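Local atomic coordinates of MlnE (Bacillus amyloliquefaciens subsp. plantarum, PDB entry 5D2E), a protein that carries, in this N-terminal part of a macrolactin assembly-line synthase, a B-type ketoreductase that binds NADP and probably reduces beta-keto groups of the growing polyketide. Residues 94-97 with 101-104. Numbering follows the deposited sequence.
Sequences EDCR and FTMN
Glu94 and Thr102 form a hydrogen-bonded antiparallel pair, and this short hairpin illustrates how backbone bonds fix a register, which here places Glu94 with Thr102 on one face of the ribbon and Asp95 with Phe101 on the other. The amide of Glu94 donates to Thr102 O (N to O 2.9 Å); the return bond runs from Thr102 N to Glu94 O at 3.0 Å. Glu94 O also receives a CA-H...O contact from Phe101 CA.

On the face bearing Glu94 and Thr102 the meeting is polar and partly water-mediated. Thr102 OG1 sits between its own backbone N and carbonyl carbon (chi1 64°), beside Glu94 CB at 3.5 Å, and is hydrogen-bonded to Arg92 O. A water joins Thr102 OG1 to Glu94 OE1, to which it donates at 2.8 Å; the same carboxylate oxygen is salt-bridged to Arg92. The methyl CG2 of Thr102 meets Cys96 SG, 3.9 Å away.

Asp95 and Phe101, a non-hydrogen-bonded pair, occupy the other face. The CD2-CE2 side of the ring runs alongside Asp95, CD2 lying 3.6 Å from Asp95 CA, while Asp95 OD1 lies over one face of the ring, the carboxylate and ring planes 31° apart. Asp95 OD1 accepts from Arg97 N (2.9 Å), nearly along its C-O axis, which closes an Asx turn; OD2 has a weak bond from Gln121. Val117 of helix 108-120 touches both Asp95 and Phe101.

The antiparallel pairing of strands 94-95 and 100-103 makes this a surface beta hairpin, with a classic bulge at Cys96 and Arg97 opposite Arg100; parallel pairing of strand 100-103 with strand 84-89 joins it to the edge of a region that is probably Rossmann-like, away from the NADP site.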
loop_
_atom_site.group_PDB
_atom_site.type_symbol
_atom_site.label_atom_id
_atom_site.label_comp_id
_atom_site.label_asym_id
_atom_site.label_seq_id
_atom_site.Cartn_x
_atom_site.Cartn_y
_atom_site.Cartn_z
ATOM N N GLU A 94 5.025 -7.126 31.809
ATOM C CA GLU A 94 4.737 -7.031 33.251
ATOM C C GLU A 94 3.285 -6.675 33.470
ATOM O O GLU A 94 2.801 -5.737 32.881
ATOM C CB GLU A 94 5.602 -5.954 33.953
ATOM C CG GLU A 94 5.456 -6.023 35.470
ATOM C CD GLU A 94 6.368 -5.048 36.217
ATOM O OE1 GLU A 94 7.307 -4.526 35.601
ATOM O OE2 GLU A 94 6.103 -4.748 37.396
ATOM N N ASP A 95 2.613 -7.417 34.331
ATOM C CA ASP A 95 1.326 -7.010 34.842
ATOM C C ASP A 95 1.614 -5.919 35.907
ATOM O O ASP A 95 2.135 -6.223 36.983
ATOM C CB ASP A 95 0.619 -8.211 35.446
ATOM C CG ASP A 95 -0.690 -7.906 36.037
ATOM O OD1 ASP A 95 -1.010 -6.739 36.261
ATOM O OD2 ASP A 95 -1.504 -8.882 36.223
ATOM N N CYS A 96 1.295 -4.670 35.601
ATOM C CA CYS A 96 1.538 -3.579 36.532
ATOM C C CYS A 96 0.339 -3.248 37.435
ATOM O O CYS A 96 0.262 -2.151 38.004
ATOM C CB CYS A 96 2.009 -2.334 35.733
ATOM S SG CYS A 96 3.512 -2.658 34.848
ATOM N N ARG A 97 -0.590 -4.208 37.547
ATOM C CA ARG A 97 -1.794 -4.189 38.391
ATOM C C ARG A 97 -2.904 -3.360 37.887
ATOM O O ARG A 97 -2.702 -2.298 37.298
ATOM C CB ARG A 97 -1.499 -3.755 39.863
ATOM C CG ARG A 97 -0.250 -4.392 40.479
ATOM C CD ARG A 97 -0.152 -3.928 41.927
ATOM N NE ARG A 97 1.177 -4.131 42.465
ATOM C CZ ARG A 97 1.534 -3.718 43.687
ATOM N NH1 ARG A 97 0.658 -3.100 44.475
ATOM N NH2 ARG A 97 2.764 -3.929 44.087
ATOM N N PHE A 101 -0.434 -2.755 32.005
ATOM C CA PHE A 101 0.633 -3.642 31.618
ATOM C C PHE A 101 1.716 -2.907 30.863
ATOM O O PHE A 101 1.486 -1.845 30.266
ATOM C CB PHE A 101 0.121 -4.734 30.682
ATOM C CG PHE A 101 -0.845 -5.672 31.286
ATOM C CD1 PHE A 101 -2.185 -5.336 31.360
ATOM C CD2 PHE A 101 -0.428 -6.929 31.710
ATOM C CE1 PHE A 101 -3.086 -6.172 31.897
ATOM C CE2 PHE A 101 -1.351 -7.790 32.279
ATOM C CZ PHE A 101 -2.682 -7.404 32.392
ATOM N N THR A 102 2.914 -3.482 30.861
ATOM C CA THR A 102 3.987 -3.107 29.938
ATOM C C THR A 102 4.385 -4.321 29.118
ATOM O O THR A 102 4.156 -5.476 29.529
ATOM C CB THR A 102 5.267 -2.572 30.613
ATOM O OG1 THR A 102 5.850 -3.610 31.395
ATOM C CG2 THR A 102 4.965 -1.367 31.502
ATOM N N MET A 103 4.940 -4.069 27.931
ATOM C CA MET A 103 5.392 -5.168 27.072
ATOM C C MET A 103 6.257 -4.615 25.978
ATOM O O MET A 103 6.266 -3.431 25.750
ATOM C CB MET A 103 4.223 -5.918 26.417
ATOM C CG MET A 103 3.363 -5.099 25.475
ATOM S SD MET A 103 1.888 -6.011 24.839
ATOM C CE MET A 103 2.753 -7.144 23.729
ATOM N N ASN A 104 6.923 -5.516 25.298
ATOM C CA ASN A 104 7.707 -5.206 24.079
ATOM C C ASN A 104 6.803 -5.538 22.896
ATOM O O ASN A 104 6.451 -6.702 22.674
ATOM C CB ASN A 104 8.993 -6.024 24.093
ATOM C CG ASN A 104 9.929 -5.701 22.921
ATOM O OD1 ASN A 104 11.169 -5.798 23.040
ATOM N ND2 ASN A 104 9.339 -5.407 21.774
HETATM O O HOH W 1 7.598 -3.143 33.169
#